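RabGAP/TBC protein (Chlamydomonas reinhardtii, PDB 4P17) is a flagellar RabGAP whose TBC domain probably speeds GTP hydrolysis by a Rab GTPase. Local coordinates at residues Ile97-Gly102 and Leu138-Val143; Pro212-His217 and Ile271-Met276; Arg31-Asn36 and Met296-Val301. One frame throughout, in Å; residues are numbered along the deposited sequence.

Interaction 1: residues Ile97-Gly102 and Leu138-Val143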
loop_
_atom_site.group_PDB
_atom_site.type_symbol
_atom_site.label_atom_id
_atom_site.label_comp_id
_atom_site.label_asym_id
_atom_site.label_seq_id
_atom_site.Cartn_x
_atom_site.Cartn_y
_atom_site.Cartn_z
ATOM N N ILE A 97 -1.907 6.753 -25.536
ATOM C CA ILE A 97 -0.667 6.912 -26.303
ATOM C C ILE A 97 0.462 6.174 -25.596
ATOM O O ILE A 97 1.254 5.489 -26.224
ATOM C CB ILE A 97 -0.273 8.395 -26.488
ATOM C CG1 ILE A 97 -1.227 9.077 -27.473
ATOM C CG2 ILE A 97 1.148 8.519 -27.044
ATOM C CD1 ILE A 97 -1.169 10.583 -27.450
ATOM N N MET A 98 0.538 6.324 -24.275
ATOM C CA MET A 98 1.504 5.570 -23.480
ATOM C C MET A 98 1.299 4.024 -23.501
ATOM O O MET A 98 2.262 3.266 -23.530
ATOM C CB MET A 98 1.458 6.101 -22.040
ATOM C CG MET A 98 1.882 7.558 -21.902
ATOM S SD MET A 98 3.587 7.833 -22.434
ATOM C CE MET A 98 3.295 8.714 -23.963
ATOM N N VAL A 99 0.059 3.573 -23.513
ATOM C CA VAL A 99 -0.225 2.140 -23.629
ATOM C C VAL A 99 0.317 1.618 -24.946
ATOM O O VAL A 99 1.057 0.660 -24.967
ATOM C CB VAL A 99 -1.742 1.845 -23.514
ATOM C CG1 VAL A 99 -2.051 0.359 -23.780
ATOM C CG2 VAL A 99 -2.218 2.210 -22.143
ATOM N N LYS A 100 -0.009 2.304 -26.034
ATOM C CA LYS A 100 0.476 1.913 -27.341
ATOM C C LYS A 100 1.987 1.933 -27.393
ATOM O O LYS A 100 2.621 1.040 -27.952
ATOM C CB LYS A 100 -0.099 2.833 -28.412
ATOM C CG LYS A 100 0.320 2.413 -29.810
ATOM C CD LYS A 100 -0.332 1.099 -30.173
ATOM C CE LYS A 100 0.247 0.570 -31.479
ATOM N NZ LYS A 100 -0.215 -0.806 -31.809
ATOM N N ALA A 101 2.581 2.963 -26.806
ATOM C CA ALA A 101 4.028 3.078 -26.797
ATOM C C ALA A 101 4.646 1.986 -25.944
ATOM O O ALA A 101 5.738 1.483 -26.224
ATOM C CB ALA A 101 4.434 4.436 -26.287
ATOM N N GLY A 102 3.957 1.633 -24.869
ATOM C CA GLY A 102 4.493 0.634 -23.970
ATOM C C GLY A 102 4.539 -0.747 -24.583
ATOM O O GLY A 102 5.181 -1.639 -24.046
ATOM N N LEU A 138 1.533 -1.046 -16.504
ATOM C CA LEU A 138 2.940 -1.024 -16.156
ATOM C C LEU A 138 3.759 -0.715 -17.376
ATOM O O LEU A 138 4.690 0.064 -17.307
ATOM C CB LEU A 138 3.392 -2.330 -15.550
ATOM C CG LEU A 138 2.879 -2.583 -14.126
ATOM C CD1 LEU A 138 2.913 -4.066 -13.766
ATOM C CD2 LEU A 138 3.721 -1.829 -13.141
ATOM N N GLN A 139 3.384 -1.275 -18.516
ATOM C CA GLN A 139 4.155 -1.005 -19.723
ATOM C C GLN A 139 4.007 0.502 -20.085
ATOM O O GLN A 139 4.979 1.167 -20.455
ATOM C CB GLN A 139 3.697 -1.936 -20.860
ATOM C CG GLN A 139 2.464 -1.449 -21.620
ATOM C CD GLN A 139 1.870 -2.499 -22.550
ATOM O OE1 GLN A 139 2.038 -3.712 -22.343
ATOM N NE2 GLN A 139 1.168 -2.037 -23.578
ATOM N N ALA A 140 2.799 1.032 -19.918
ATOM C CA ALA A 140 2.514 2.446 -20.130
ATOM C C ALA A 140 3.386 3.297 -19.222
ATOM O O ALA A 140 4.012 4.271 -19.656
ATOM C CB ALA A 140 1.041 2.746 -19.875
ATOM N N TYR A 141 3.434 2.940 -17.942
ATOM C CA TYR A 141 4.180 3.770 -17.020
ATOM C C TYR A 141 5.684 3.726 -17.347
ATOM O O TYR A 141 6.375 4.747 -17.241
ATOM C CB TYR A 141 3.940 3.351 -15.559
ATOM C CG TYR A 141 4.460 4.442 -14.672
ATOM C CD1 TYR A 141 3.752 5.620 -14.521
ATOM C CD2 TYR A 141 5.702 4.329 -14.059
ATOM C CE1 TYR A 141 4.268 6.653 -13.751
ATOM C CE2 TYR A 141 6.222 5.369 -13.298
ATOM C CZ TYR A 141 5.499 6.508 -13.158
ATOM O OH TYR A 141 6.013 7.539 -12.416
ATOM N N SER A 142 6.153 2.568 -17.811
ATOM C CA SER A 142 7.582 2.337 -18.057
ATOM C C SER A 142 8.156 3.187 -19.188
ATOM O O SER A 142 9.360 3.499 -19.199
ATOM C CB SER A 142 7.821 0.853 -18.362
ATOM O OG SER A 142 7.464 0.546 -19.693
ATOM N N VAL A 143 7.301 3.551 -20.142
ATOM C CA VAL A 143 7.678 4.479 -21.208
ATOM C C VAL A 143 7.373 5.932 -20.829
ATOM O O VAL A 143 8.064 6.844 -21.275
ATOM C CB VAL A 143 6.980 4.125 -22.540
ATOM C CG1 VAL A 143 7.441 2.728 -22.997
ATOM C CG2 VAL A 143 5.456 4.181 -22.420
#
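Helix segment I97-G102 crosses helix segment L138-V143 almost at a right angle (92°), with the two axes only 7.3 Å apart. M98 meets the second helix with its backbone and the root of its side chain: its carbonyl O receives a CA-H...O contact from A140 CA at 3.5 Å, while its CB packs on A140 CB. Beyond CG the M98 chain bends twice and turns off from the contact, leaving SD to brush V143 CG2 as the two side chains run past one another in opposite senses. V99 CB points away, yet its CG2 methyl still reaches A140 CB at 4.0 Å. Its carbonyl O accepts the one hydrogen bond across the contact, from Q139 NE2 at 3.0 Å. The bond is moderately straight (N-H...O 150°), and the donor lies above the carbonyl plane. To deliver it, Q139 has CG wedged between the N and C of its own backbone (chi1 83°) and then runs extended along the carbonyl of G102, whose O lies 3.5 Å from Q139 CB. An alanine here would remove the amide donor to V99 O and would probably loosen the packing against G102. A101 adds its CB, 4.0 Å from V143 CG2. At G102 the backbone itself is packed against: V143 CG1 rests 3.7 Å from G102 CA, and a side chain here would drive a CB to within 2.6 Å of Q139 CG. The absence of a side chain thus permits the close crossing. Helix 128-144 is also touched by helix 169-183, through F173 on A140, and by helix 153-164, against which L138 packs; helix 94-102 crosses it within this all-helical domain.

Interaction 2: residues Pro212-His217 and Ile271-Met276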
loop_
_atom_site.group_PDB
_atom_site.type_symbol
_atom_site.label_atom_id
_atom_site.label_comp_id
_atom_site.label_asym_id
_atom_site.label_seq_id
_atom_site.Cartn_x
_atom_site.Cartn_y
_atom_site.Cartn_z
ATOM N N PRO A 212 12.888 -0.737 22.946
ATOM C CA PRO A 212 14.265 -1.078 23.332
ATOM C C PRO A 212 14.499 -2.579 23.575
ATOM O O PRO A 212 15.584 -3.047 23.278
ATOM C CB PRO A 212 14.481 -0.270 24.617
ATOM C CG PRO A 212 13.137 0.047 25.130
ATOM C CD PRO A 212 12.249 0.178 23.914
ATOM N N ARG A 213 13.498 -3.308 24.069
ATOM C CA ARG A 213 13.625 -4.754 24.216
ATOM C C ARG A 213 13.818 -5.412 22.872
ATOM O O ARG A 213 14.563 -6.378 22.734
ATOM C CB ARG A 213 12.408 -5.354 24.868
ATOM C CG ARG A 213 12.307 -5.105 26.336
ATOM C CD ARG A 213 10.966 -5.666 26.831
ATOM N NE ARG A 213 11.024 -7.105 27.093
ATOM C CZ ARG A 213 9.972 -7.926 27.086
ATOM N NH1 ARG A 213 8.763 -7.461 26.797
ATOM N NH2 ARG A 213 10.132 -9.225 27.353
ATOM N N LEU A 214 13.119 -4.897 21.873
ATOM C CA LEU A 214 13.225 -5.470 20.561
ATOM C C LEU A 214 14.606 -5.178 19.966
ATOM O O LEU A 214 15.201 -6.037 19.325
ATOM C CB LEU A 214 12.097 -4.943 19.664
ATOM C CG LEU A 214 11.884 -5.752 18.392
ATOM C CD1 LEU A 214 11.555 -7.219 18.658
ATOM C CD2 LEU A 214 10.799 -5.139 17.518
ATOM N N GLN A 215 15.154 -3.995 20.220
ATOM C CA GLN A 215 16.454 -3.653 19.619
ATOM C C GLN A 215 17.570 -4.546 20.176
ATOM O O GLN A 215 18.409 -5.057 19.435
ATOM C CB GLN A 215 16.784 -2.176 19.840
ATOM C CG GLN A 215 17.880 -1.646 18.917
ATOM C CD GLN A 215 17.499 -1.579 17.437
ATOM O OE1 GLN A 215 17.108 -2.575 16.831
ATOM N NE2 GLN A 215 17.671 -0.392 16.830
ATOM N N GLN A 216 17.550 -4.749 21.486
ATOM C CA GLN A 216 18.507 -5.628 22.149
ATOM C C GLN A 216 18.423 -7.030 21.557
ATOM O O GLN A 216 19.427 -7.710 21.327
ATOM C CB GLN A 216 18.228 -5.674 23.654
ATOM N N HIS A 217 17.192 -7.426 21.298
ATOM C CA HIS A 217 16.877 -8.730 20.782
ATOM C C HIS A 217 17.346 -8.847 19.340
ATOM O O HIS A 217 17.960 -9.833 18.974
ATOM C CB HIS A 217 15.383 -8.993 20.903
ATOM C CG HIS A 217 14.979 -10.343 20.401
ATOM N ND1 HIS A 217 15.511 -11.510 20.906
ATOM C CD2 HIS A 217 14.117 -10.706 19.421
ATOM C CE1 HIS A 217 14.994 -12.540 20.251
ATOM N NE2 HIS A 217 14.151 -12.080 19.343
ATOM N N ILE A 271 3.214 -4.205 17.764
ATOM C CA ILE A 271 2.069 -5.094 17.956
ATOM C C ILE A 271 2.543 -6.548 18.142
ATOM O O ILE A 271 1.990 -7.307 18.952
ATOM C CB ILE A 271 1.113 -4.930 16.735
ATOM C CG1 ILE A 271 0.365 -3.606 16.846
ATOM C CG2 ILE A 271 0.129 -6.065 16.638
ATOM C CD1 ILE A 271 -0.456 -3.206 15.597
ATOM N N TYR A 272 3.585 -6.941 17.411
ATOM C CA TYR A 272 4.055 -8.327 17.452
ATOM C C TYR A 272 5.360 -8.443 18.231
ATOM O O TYR A 272 6.052 -9.435 18.114
ATOM C CB TYR A 272 4.235 -8.861 16.039
ATOM C CG TYR A 272 2.918 -9.008 15.381
ATOM C CD1 TYR A 272 2.070 -10.054 15.727
ATOM C CD2 TYR A 272 2.469 -8.064 14.479
ATOM C CE1 TYR A 272 0.816 -10.177 15.149
ATOM C CE2 TYR A 272 1.217 -8.177 13.900
ATOM C CZ TYR A 272 0.402 -9.232 14.239
ATOM O OH TYR A 272 -0.841 -9.346 13.675
ATOM N N GLU A 273 5.672 -7.429 19.032
ATOM C CA GLU A 273 6.918 -7.428 19.795
ATOM C C GLU A 273 7.025 -8.640 20.727
ATOM O O GLU A 273 8.049 -9.329 20.742
ATOM C CB GLU A 273 7.063 -6.160 20.629
ATOM C CG GLU A 273 8.420 -6.109 21.316
ATOM C CD GLU A 273 8.575 -4.947 22.279
ATOM O OE1 GLU A 273 7.549 -4.407 22.780
ATOM O OE2 GLU A 273 9.742 -4.575 22.543
ATOM N N ASP A 274 5.981 -8.866 21.525
ATOM C CA ASP A 274 5.958 -9.984 22.464
ATOM C C ASP A 274 6.305 -11.280 21.728
ATOM O O ASP A 274 7.120 -12.092 22.194
ATOM C CB ASP A 274 4.582 -10.068 23.133
ATOM C CG ASP A 274 4.378 -11.344 23.930
ATOM O OD1 ASP A 274 4.208 -12.421 23.316
ATOM O OD2 ASP A 274 4.352 -11.258 25.177
ATOM N N ASN A 275 5.696 -11.444 20.563
ATOM C CA ASN A 275 5.928 -12.613 19.704
ATOM C C ASN A 275 7.391 -12.776 19.255
ATOM O O ASN A 275 7.958 -13.892 19.297
ATOM C CB ASN A 275 5.031 -12.521 18.470
ATOM C CG ASN A 275 3.569 -12.273 18.825
ATOM O OD1 ASN A 275 3.195 -11.207 19.340
ATOM N ND2 ASN A 275 2.735 -13.259 18.544
ATOM N N MET A 276 7.986 -11.670 18.811
ATOM C CA MET A 276 9.348 -11.686 18.304
ATOM C C MET A 276 10.384 -11.951 19.405
ATOM O O MET A 276 11.418 -12.567 19.145
ATOM C CB MET A 276 9.674 -10.358 17.599
ATOM C CG MET A 276 9.251 -10.340 16.143
ATOM S SD MET A 276 9.528 -8.749 15.335
ATOM C CE MET A 276 8.330 -7.765 16.196
HETATM O O HOH W 1 10.500 -2.698 24.351
#
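The contact belongs to the all-helical TBC domain, where the short helix 273-277 packs against the first turns of helix 212-221. Y272 makes the break that sets this short helix apart: it leaves helical geometry at the end of helix 259-271 and at once occupies the N-cap position of the next helix. The apolar half of the contact is a meeting of L214 and M276, whose side chains come together at a slant. One leucine methyl, CD1, sits 3.8 Å from M276 CB, and the other, CD2, lies 3.8 Å from M276 CE, because the methionine bends at chi3 and folds its terminal methyl back over the leucine branch. L269 of helix 259-271 touches both side chains. The polar half is built on E273. With CG anti to the backbone N (chi1 -175°) and the chain extended beyond it, the carboxylate reaches the start of helix 212-221, where OE2 lies 3.6 Å from R213 CB. A water completes the link, donating to E273 OE2 at 2.7 Å and accepting from R213 N at 3.1 Å. The R213 guanidinium stays apart, its NH1 5.2 Å from E273 OE1. A negative charge is therefore placed beside the N-terminal turn of a helix, where the helix dipole and the nearby arginine would both be expected to stabilise the ionised carboxylate.

Interaction 3: residues Arg31-Asn36 and Met296-Val301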
loop_
_atom_site.group_PDB
_atom_site.type_symbol
_atom_site.label_atom_id
_atom_site.label_comp_id
_atom_site.label_asym_id
_atom_site.label_seq_id
_atom_site.Cartn_x
_atom_site.Cartn_y
_atom_site.Cartn_z
ATOM N N ARG A 31 -14.839 -8.171 11.665
ATOM C CA ARG A 31 -16.192 -7.687 11.937
ATOM C C ARG A 31 -16.105 -6.316 12.641
ATOM O O ARG A 31 -16.800 -5.378 12.279
ATOM C CB ARG A 31 -16.950 -8.734 12.761
ATOM C CG ARG A 31 -18.305 -8.356 13.343
ATOM C CD ARG A 31 -19.148 -7.378 12.515
ATOM N NE ARG A 31 -19.309 -7.723 11.104
ATOM C CZ ARG A 31 -19.989 -6.986 10.227
ATOM N NH1 ARG A 31 -20.572 -5.860 10.605
ATOM N NH2 ARG A 31 -20.086 -7.382 8.963
ATOM N N SER A 32 -15.228 -6.212 13.632
ATOM C CA SER A 32 -15.005 -4.956 14.331
ATOM C C SER A 32 -14.644 -3.855 13.357
ATOM O O SER A 32 -15.144 -2.750 13.463
ATOM C CB SER A 32 -13.905 -5.091 15.383
ATOM O OG SER A 32 -13.770 -3.877 16.135
ATOM N N CYS A 33 -13.765 -4.143 12.402
ATOM C CA CYS A 33 -13.332 -3.091 11.486
ATOM C C CYS A 33 -14.454 -2.674 10.573
ATOM O O CYS A 33 -14.581 -1.470 10.254
ATOM C CB CYS A 33 -12.127 -3.542 10.678
ATOM S SG CYS A 33 -10.658 -3.790 11.763
ATOM N N ASP A 34 -15.291 -3.638 10.180
ATOM C CA ASP A 34 -16.416 -3.337 9.316
ATOM C C ASP A 34 -17.449 -2.501 10.071
ATOM O O ASP A 34 -18.050 -1.592 9.497
ATOM C CB ASP A 34 -17.094 -4.609 8.786
ATOM C CG ASP A 34 -16.269 -5.347 7.727
ATOM O OD1 ASP A 34 -15.278 -4.779 7.207
ATOM O OD2 ASP A 34 -16.655 -6.496 7.402
ATOM N N VAL A 35 -17.672 -2.822 11.348
ATOM C CA VAL A 35 -18.663 -2.075 12.124
ATOM C C VAL A 35 -18.172 -0.655 12.381
ATOM O O VAL A 35 -18.950 0.296 12.336
ATOM C CB VAL A 35 -19.023 -2.737 13.480
ATOM C CG1 VAL A 35 -19.671 -4.057 13.257
ATOM C CG2 VAL A 35 -17.836 -2.890 14.349
ATOM N N ASN A 36 -16.887 -0.491 12.656
ATOM C CA ASN A 36 -16.356 0.850 12.819
ATOM C C ASN A 36 -16.423 1.642 11.516
ATOM O O ASN A 36 -16.675 2.831 11.529
ATOM C CB ASN A 36 -14.915 0.807 13.319
ATOM C CG ASN A 36 -14.836 0.452 14.786
ATOM O OD1 ASN A 36 -15.826 0.565 15.501
ATOM N ND2 ASN A 36 -13.661 0.041 15.243
ATOM N N MET A 296 -2.559 -9.967 9.542
ATOM C CA MET A 296 -2.831 -8.741 10.259
ATOM C C MET A 296 -4.170 -8.153 9.769
ATOM O O MET A 296 -4.212 -7.226 8.967
ATOM C CB MET A 296 -1.669 -7.766 10.087
ATOM C CG MET A 296 -1.521 -6.759 11.231
ATOM S SD MET A 296 -3.005 -5.764 11.572
ATOM C CE MET A 296 -2.747 -5.376 13.302
ATOM N N HIS A 297 -5.269 -8.696 10.286
ATOM C CA HIS A 297 -6.600 -8.314 9.843
ATOM C C HIS A 297 -7.155 -7.134 10.625
ATOM O O HIS A 297 -8.067 -6.469 10.159
ATOM C CB HIS A 297 -7.546 -9.523 9.940
ATOM C CG HIS A 297 -7.165 -10.629 9.021
ATOM N ND1 HIS A 297 -7.347 -10.547 7.654
ATOM C CD2 HIS A 297 -6.557 -11.816 9.253
ATOM C CE1 HIS A 297 -6.896 -11.654 7.090
ATOM N NE2 HIS A 297 -6.411 -12.437 8.034
ATOM N N GLN A 298 -6.545 -6.825 11.772
ATOM C CA GLN A 298 -7.025 -5.743 12.609
ATOM C C GLN A 298 -6.493 -4.424 12.070
ATOM O O GLN A 298 -5.537 -3.833 12.608
ATOM C CB GLN A 298 -6.600 -5.951 14.078
ATOM C CG GLN A 298 -7.747 -5.833 15.074
ATOM C CD GLN A 298 -8.647 -4.647 14.821
ATOM O OE1 GLN A 298 -8.260 -3.679 14.163
ATOM N NE2 GLN A 298 -9.865 -4.719 15.333
ATOM N N ARG A 299 -7.097 -3.955 10.987
ATOM C CA ARG A 299 -6.613 -2.741 10.351
ATOM C C ARG A 299 -6.875 -1.472 11.191
ATOM O O ARG A 299 -6.126 -0.505 11.128
ATOM C CB ARG A 299 -7.225 -2.603 8.944
ATOM C CG ARG A 299 -8.727 -2.591 8.870
ATOM C CD ARG A 299 -9.180 -2.778 7.457
ATOM N NE ARG A 299 -10.620 -2.568 7.322
ATOM C CZ ARG A 299 -11.521 -3.535 7.371
ATOM N NH1 ARG A 299 -11.157 -4.797 7.567
ATOM N NH2 ARG A 299 -12.794 -3.236 7.216
ATOM N N ASP A 300 -7.903 -1.506 12.033
ATOM C CA ASP A 300 -8.172 -0.385 12.908
ATOM C C ASP A 300 -7.038 -0.215 13.920
ATOM O O ASP A 300 -6.510 0.892 14.135
ATOM C CB ASP A 300 -9.489 -0.562 13.673
ATOM C CG ASP A 300 -10.734 -0.319 12.838
ATOM O OD1 ASP A 300 -10.677 0.340 11.770
ATOM O OD2 ASP A 300 -11.808 -0.748 13.320
ATOM N N VAL A 301 -6.661 -1.322 14.549
ATOM C CA VAL A 301 -5.611 -1.281 15.554
ATOM C C VAL A 301 -4.265 -0.967 14.912
ATOM O O VAL A 301 -3.433 -0.258 15.513
ATOM C CB VAL A 301 -5.558 -2.593 16.310
ATOM C CG1 VAL A 301 -4.336 -2.655 17.229
ATOM C CG2 VAL A 301 -6.864 -2.762 17.072
HETATM O O HOH W 2 -11.601 -2.247 15.337
HETATM O O HOH W 3 -12.610 0.326 9.980
HETATM O O HOH W 4 -13.055 -6.580 7.015
#
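Charge pairing joins D34 and R299. Helix segment R31-N36 presents D34 OD1 to R299 NH2 at 2.9 Å, and the oxygen lies in the guanidinium plane, met nearly along its own C-O axis, although the carboxylate and guanidinium planes are turned 53° apart. A water lies between the same two groups, accepting from R299 NH1 and with its oxygen 2.9 Å from D34 OD1. R31 joins as a long ion pair to D34 OD2, through charge alone.

Van der Waals packing centres on C33. Its CB lies over the centre of one face of the R299 guanidinium, 3.4 Å from CZ, so that the arginine is held at its edge by the carboxylate and against its face by the cysteine. R299 reaches this place with CG wedged between the N and C of its own backbone, then runs extended to NE.

These contacts bring the N-terminal part of the chain, helix 27-50, against the start of the C-terminal helix 299-306. Q298 is the N-cap of that helix, its OE1 accepting from V301 N at 2.9 Å, and it is also the centre of an inverse gamma turn.

The remaining hydrogen bonds converge on D300 and C33. D300 N donates to C33 SG at 3.6 Å, fairly straight at 159°. N36 ND2 donates to D300 OD2 at 2.8 Å, approaching from 42° above the carboxylate plane. The same oxygen accepts from a second water, at 2.5 Å, that also links S32 OG and Q298 NE2. D300 OD1 accepts a hydrogen bond from a third water, which also donates to C33 O, and forms a salt bridge with R248 of helix 243-256, a set of donors likely to keep this carboxylate ionised.

In the fold
Interaction 1 lies far from the other two: its centre is about 44 Å from that of interaction 2 and about 37 Å from that of interaction 3, across the centre of the chain from both. Interactions 2 and 3 are neighbours, with centres about 24 Å apart, and they touch by van der Waals packing: Y272 OH lies 3.6 Å from M296 CG, and I271 CD1 is 3.9 Å from M296 CE. Along the chain, interaction 3 brings together segments 260 residues apart and so spans the other two, which follow one another in series. All four segments of interactions 1 and 2 belong to the TBC domain.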